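Ras GTPase-activating-like protein rng2 (Schizosaccharomyces pombe, PDB 1P2X) is a component of the contractile F-actin ring, required for its construction in dividing fission yeast; this chain is its actin-binding calponin-homology domain. Local coordinates at residues C11-A16 and K104-I109; E15-I20 and G29-F34. All blocks are in the same frame, centred on the assembly; numbering follows the deposited sequence.

Contact 1: C11-A16 and K104-I109; sequences CRVDEA and KVIYCI
Ile106 sets its CG2 methyl on the backbone of segment 11-16, 3.9 Å from CA of Val13 and 3.8 Å from the carbonyl O of Arg12. That branch lies anti to its own backbone N, while CG1 (chi1 -60°) stands anti to the carbonyl carbon and meets CG2 of Val13 at 4.1 Å, the two side chains crossing obliquely. One turn on, the CB of Ala16 fits between two branched residues: Ile109 CG2 comes to 3.6 Å of it and Ile106 CG2 to 4.1 Å. The Arg12 carbonyl also accepts a hydrogen bond from His110 NE2. Arg12 starts toward the other helix but turns back, its guanidinium gripping Glu15 side-on within its own helix: NE to OE1 at 3.1 Å and nearly straight (172°), NH2 to OE2 at 2.7 Å. Glu15 OE2 is held further by the amide of Ser128. Segments 11-16 and 104-109, of helices 2-23 and 102-117, cross at 49° with their axes 9.4 Å apart at closest, and their aliphatic contact belongs to the buried centre of the all-helical calponin-homology fold.

Contact 2: E15-I20 and G29-F34; sequences EAKKWI and GPTSTF
Within the calponin-homology domain, the first long helix is tied here to the segment that follows it, through Lys17, which is apolar along its stem, where it meets Phe34, and polar at its tip. Lys17 lays CB and CG over the Phe34 ring; CG stands almost above the ring centre, 3.6 Å from the centroid and 13° off the normal, a CH-pi contact. The first torsion sends CG out anti to the backbone N and across the ring. A bend at chi3 (69°) then swings CE out of the extended line of the chain, and NZ beyond it reaches one backbone and one side-chain oxygen: it gives hydrogen bonds to the carbonyl O of Gly29 at 3.0 Å and to OG1 of Thr31 at 3.1 Å, bridging two residues on either side of Pro30. The ammonium approaches the Gly29 oxygen at a C=O...N angle of 154°, slightly tilted from the carbonyl plane. Thr31 OG1 has Asp14 as a further partner, a carboxylate that would probably make the site more favourable for the lysine's positive charge. The Phe34 ring meets a second residue at its rim: CD1 of Ile20 lies near the ring plane, 3.8 Å from CZ. Phe34 thus reaches across with one face under the lysine stem and its far edge against the isoleucine, one helical turn further along. Leu28 touches both Ile20 and Phe34, and Val13 of helix 2-23 packs against Phe34 and Thr31. Ile20 goes on to Ile109 of helix 102-117 and Val43 of helix 42-47, placing the contact beside the helical core.

How the contacts relate
Both contacts use helix 2-23 and share Glu15 and Ala16, with centres about 8 Å apart. Contact 1 is buried near the middle of the chain and joins two helices distant in sequence through apolar contacts, mostly of aliphatic branches. Contact 2 is partly buried and local in sequence, combining aromatic packing with hydrogen bonds from a charged lysine. They meet directly: Asp14 OD2 lies 2.6 Å from Thr31 OG1, a probable hydrogen bond, and Ile109 CG2 packs 3.9 Å from Trp19 CE3. One helix therefore carries small and branched apolar residues toward helix 102-117, and Lys17 with Ile20 toward segment 29-34, all inside the calponin-homology domain.

Contact 1: C11-A16 and K104-I109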
loop_
_atom_site.group_PDB
_atom_site.type_symbol
_atom_site.label_atom_id
_atom_site.label_comp_id
_atom_site.label_asym_id
_atom_site.label_seq_id
_atom_site.Cartn_x
_atom_site.Cartn_y
_atom_site.Cartn_z
ATOM N N CYS A 11 1.539 7.646 -8.773
ATOM C CA CYS A 11 0.981 6.644 -9.678
ATOM C C CYS A 11 1.120 5.271 -9.033
ATOM O O CYS A 11 0.219 4.445 -9.125
ATOM C CB CYS A 11 1.701 6.633 -11.024
ATOM S SG CYS A 11 1.363 8.065 -12.057
ATOM N N ARG A 12 2.248 5.036 -8.371
ATOM C CA ARG A 12 2.462 3.765 -7.709
ATOM C C ARG A 12 1.412 3.564 -6.622
ATOM O O ARG A 12 0.841 2.476 -6.493
ATOM C CB ARG A 12 3.874 3.691 -7.119
ATOM C CG ARG A 12 5.005 4.010 -8.131
ATOM C CD ARG A 12 5.208 2.914 -9.192
ATOM N NE ARG A 12 4.303 3.007 -10.341
ATOM C CZ ARG A 12 4.457 3.846 -11.359
ATOM N NH1 ARG A 12 5.486 4.685 -11.391
ATOM N NH2 ARG A 12 3.601 3.829 -12.372
ATOM N N VAL A 13 1.155 4.610 -5.840
ATOM C CA VAL A 13 0.154 4.551 -4.777
ATOM C C VAL A 13 -1.243 4.328 -5.375
ATOM O O VAL A 13 -2.039 3.544 -4.854
ATOM C CB VAL A 13 0.145 5.857 -3.926
ATOM C CG1 VAL A 13 -0.889 5.755 -2.807
ATOM C CG2 VAL A 13 1.515 6.123 -3.343
ATOM N N ASP A 14 -1.527 5.013 -6.480
ATOM C CA ASP A 14 -2.818 4.891 -7.162
ATOM C C ASP A 14 -3.047 3.456 -7.662
ATOM O O ASP A 14 -4.145 2.910 -7.543
ATOM C CB ASP A 14 -2.875 5.867 -8.346
ATOM C CG ASP A 14 -4.269 6.044 -8.885
ATOM O OD1 ASP A 14 -4.529 5.664 -10.055
ATOM O OD2 ASP A 14 -5.139 6.576 -8.158
ATOM N N GLU A 15 -2.005 2.861 -8.230
ATOM C CA GLU A 15 -2.068 1.495 -8.748
ATOM C C GLU A 15 -2.345 0.464 -7.642
ATOM O O GLU A 15 -3.148 -0.448 -7.822
ATOM C CB GLU A 15 -0.762 1.155 -9.486
ATOM C CG GLU A 15 -0.554 1.949 -10.774
ATOM C CD GLU A 15 0.893 1.977 -11.225
ATOM O OE1 GLU A 15 1.737 1.326 -10.569
ATOM O OE2 GLU A 15 1.195 2.653 -12.233
ATOM N N ALA A 16 -1.676 0.620 -6.505
ATOM C CA ALA A 16 -1.874 -0.271 -5.368
ATOM C C ALA A 16 -3.288 -0.071 -4.805
ATOM O O ALA A 16 -3.938 -1.035 -4.402
ATOM C CB ALA A 16 -0.827 0.013 -4.280
ATOM N N LYS A 104 7.191 1.752 1.579
ATOM C CA LYS A 104 7.555 0.340 1.621
ATOM C C LYS A 104 6.294 -0.503 1.711
ATOM O O LYS A 104 6.278 -1.664 1.301
ATOM C CB LYS A 104 8.471 0.044 2.809
ATOM C CG LYS A 104 9.009 -1.374 2.830
ATOM C CD LYS A 104 10.085 -1.556 3.894
ATOM C CE LYS A 104 11.229 -0.574 3.693
ATOM N NZ LYS A 104 12.303 -0.764 4.715
ATOM N N VAL A 105 5.234 0.084 2.256
ATOM C CA VAL A 105 3.955 -0.610 2.342
ATOM C C VAL A 105 3.392 -0.723 0.930
ATOM O O VAL A 105 2.985 -1.801 0.496
ATOM C CB VAL A 105 2.962 0.152 3.250
ATOM C CG1 VAL A 105 1.577 -0.455 3.147
ATOM C CG2 VAL A 105 3.448 0.111 4.696
ATOM N N ILE A 106 3.386 0.400 0.217
ATOM C CA ILE A 106 2.903 0.444 -1.156
ATOM C C ILE A 106 3.707 -0.540 -2.005
ATOM O O ILE A 106 3.165 -1.217 -2.873
ATOM C CB ILE A 106 3.046 1.871 -1.736
ATOM C CG1 ILE A 106 2.233 2.864 -0.893
ATOM C CG2 ILE A 106 2.592 1.909 -3.180
ATOM C CD1 ILE A 106 0.780 2.441 -0.666
ATOM N N TYR A 107 5.011 -0.598 -1.743
ATOM C CA TYR A 107 5.922 -1.506 -2.440
ATOM C C TYR A 107 5.523 -2.948 -2.136
ATOM O O TYR A 107 5.425 -3.781 -3.031
ATOM C CB TYR A 107 7.357 -1.248 -1.971
ATOM C CG TYR A 107 8.404 -2.162 -2.577
ATOM C CD1 TYR A 107 8.628 -2.195 -3.954
ATOM C CD2 TYR A 107 9.181 -2.983 -1.767
ATOM C CE1 TYR A 107 9.603 -3.032 -4.501
ATOM C CE2 TYR A 107 10.149 -3.821 -2.299
ATOM C CZ TYR A 107 10.354 -3.843 -3.660
ATOM O OH TYR A 107 11.295 -4.695 -4.178
ATOM N N CYS A 108 5.280 -3.231 -0.865
ATOM C CA CYS A 108 4.886 -4.565 -0.465
ATOM C C CYS A 108 3.594 -4.962 -1.177
ATOM O O CYS A 108 3.464 -6.095 -1.665
ATOM C CB CYS A 108 4.710 -4.633 1.056
ATOM S SG CYS A 108 4.086 -6.223 1.653
ATOM N N ILE A 109 2.650 -4.028 -1.270
ATOM C CA ILE A 109 1.373 -4.307 -1.928
ATOM C C ILE A 109 1.532 -4.653 -3.415
ATOM O O ILE A 109 0.822 -5.516 -3.937
ATOM C CB ILE A 109 0.409 -3.120 -1.773
ATOM C CG1 ILE A 109 -0.032 -3.006 -0.305
ATOM C CG2 ILE A 109 -0.787 -3.280 -2.709
ATOM C CD1 ILE A 109 -0.888 -1.811 -0.005
#

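Contact 2: E15-I20 and G29-F34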
loop_
_atom_site.group_PDB
_atom_site.type_symbol
_atom_site.label_atom_id
_atom_site.label_comp_id
_atom_site.label_asym_id
_atom_site.label_seq_id
_atom_site.Cartn_x
_atom_site.Cartn_y
_atom_site.Cartn_z
ATOM N N GLU A 15 -2.005 2.861 -8.230
ATOM C CA GLU A 15 -2.068 1.495 -8.748
ATOM C C GLU A 15 -2.345 0.464 -7.642
ATOM O O GLU A 15 -3.148 -0.448 -7.822
ATOM C CB GLU A 15 -0.762 1.155 -9.486
ATOM C CG GLU A 15 -0.554 1.949 -10.774
ATOM C CD GLU A 15 0.893 1.977 -11.225
ATOM O OE1 GLU A 15 1.737 1.326 -10.569
ATOM O OE2 GLU A 15 1.195 2.653 -12.233
ATOM N N ALA A 16 -1.676 0.620 -6.505
ATOM C CA ALA A 16 -1.874 -0.271 -5.368
ATOM C C ALA A 16 -3.288 -0.071 -4.805
ATOM O O ALA A 16 -3.938 -1.035 -4.402
ATOM C CB ALA A 16 -0.827 0.013 -4.280
ATOM N N LYS A 17 -3.754 1.176 -4.770
ATOM C CA LYS A 17 -5.087 1.463 -4.261
ATOM C C LYS A 17 -6.099 0.742 -5.138
ATOM O O LYS A 17 -6.879 -0.076 -4.653
ATOM C CB LYS A 17 -5.390 2.968 -4.270
ATOM C CG LYS A 17 -6.692 3.339 -3.568
ATOM C CD LYS A 17 -7.095 4.807 -3.765
ATOM C CE LYS A 17 -7.504 5.072 -5.209
ATOM N NZ LYS A 17 -8.060 6.425 -5.417
ATOM N N LYS A 18 -6.076 1.041 -6.432
ATOM C CA LYS A 18 -7.004 0.418 -7.376
ATOM C C LYS A 18 -7.045 -1.104 -7.255
ATOM O O LYS A 18 -8.119 -1.691 -7.259
ATOM C CB LYS A 18 -6.633 0.782 -8.817
ATOM C CG LYS A 18 -6.770 2.258 -9.190
ATOM C CD LYS A 18 -6.210 2.452 -10.599
ATOM C CE LYS A 18 -4.791 1.843 -10.700
ATOM N NZ LYS A 18 -4.307 1.536 -12.089
ATOM N N TRP A 19 -5.872 -1.730 -7.168
ATOM C CA TRP A 19 -5.774 -3.181 -7.052
ATOM C C TRP A 19 -6.536 -3.666 -5.828
ATOM O O TRP A 19 -7.289 -4.632 -5.896
ATOM C CB TRP A 19 -4.308 -3.621 -6.948
ATOM C CG TRP A 19 -4.180 -5.102 -6.845
ATOM C CD1 TRP A 19 -4.399 -6.012 -7.838
ATOM C CD2 TRP A 19 -3.902 -5.859 -5.660
ATOM N NE1 TRP A 19 -4.280 -7.285 -7.347
ATOM C CE2 TRP A 19 -3.969 -7.225 -6.012
ATOM C CE3 TRP A 19 -3.600 -5.518 -4.332
ATOM C CZ2 TRP A 19 -3.748 -8.255 -5.087
ATOM C CZ3 TRP A 19 -3.377 -6.543 -3.412
ATOM C CH2 TRP A 19 -3.452 -7.897 -3.800
ATOM N N ILE A 20 -6.336 -2.987 -4.705
ATOM C CA ILE A 20 -7.026 -3.344 -3.480
ATOM C C ILE A 20 -8.516 -3.083 -3.640
ATOM O O ILE A 20 -9.329 -3.857 -3.158
ATOM C CB ILE A 20 -6.473 -2.554 -2.277
ATOM C CG1 ILE A 20 -5.016 -2.955 -2.020
ATOM C CG2 ILE A 20 -7.328 -2.804 -1.035
ATOM C CD1 ILE A 20 -4.361 -2.221 -0.863
ATOM N N GLY A 29 -11.342 5.895 -1.201
ATOM C CA GLY A 29 -11.030 7.309 -1.085
ATOM C C GLY A 29 -9.885 7.818 -1.943
ATOM O O GLY A 29 -9.335 7.076 -2.753
ATOM N N PRO A 30 -9.511 9.093 -1.772
ATOM C CA PRO A 30 -8.425 9.740 -2.523
ATOM C C PRO A 30 -7.074 9.030 -2.416
ATOM O O PRO A 30 -6.732 8.463 -1.378
ATOM C CB PRO A 30 -8.363 11.148 -1.911
ATOM C CG PRO A 30 -9.787 11.403 -1.439
ATOM C CD PRO A 30 -10.179 10.049 -0.862
ATOM N N THR A 31 -6.312 9.074 -3.504
ATOM C CA THR A 31 -4.988 8.477 -3.553
ATOM C C THR A 31 -4.021 9.238 -2.642
ATOM O O THR A 31 -3.195 8.632 -1.964
ATOM C CB THR A 31 -4.454 8.485 -5.005
ATOM O OG1 THR A 31 -5.175 7.516 -5.780
ATOM C CG2 THR A 31 -2.960 8.137 -5.054
ATOM N N SER A 32 -4.149 10.564 -2.610
ATOM C CA SER A 32 -3.254 11.405 -1.811
ATOM C C SER A 32 -3.312 11.129 -0.311
ATOM O O SER A 32 -2.384 11.462 0.412
ATOM C CB SER A 32 -3.532 12.900 -2.073
ATOM O OG SER A 32 -4.867 13.257 -1.742
ATOM N N THR A 33 -4.398 10.520 0.155
ATOM C CA THR A 33 -4.521 10.194 1.571
ATOM C C THR A 33 -4.625 8.693 1.801
ATOM O O THR A 33 -4.894 8.251 2.916
ATOM C CB THR A 33 -5.747 10.883 2.180
ATOM O OG1 THR A 33 -6.904 10.567 1.395
ATOM C CG2 THR A 33 -5.575 12.396 2.153
ATOM N N PHE A 34 -4.397 7.909 0.745
ATOM C CA PHE A 34 -4.513 6.455 0.838
ATOM C C PHE A 34 -3.468 5.801 1.744
ATOM O O PHE A 34 -3.810 4.935 2.533
ATOM C CB PHE A 34 -4.483 5.808 -0.559
ATOM C CG PHE A 34 -4.676 4.309 -0.538
ATOM C CD1 PHE A 34 -5.887 3.758 -0.131
ATOM C CD2 PHE A 34 -3.644 3.453 -0.910
ATOM C CE1 PHE A 34 -6.071 2.366 -0.093
ATOM C CE2 PHE A 34 -3.816 2.065 -0.881
ATOM C CZ PHE A 34 -5.033 1.519 -0.469
#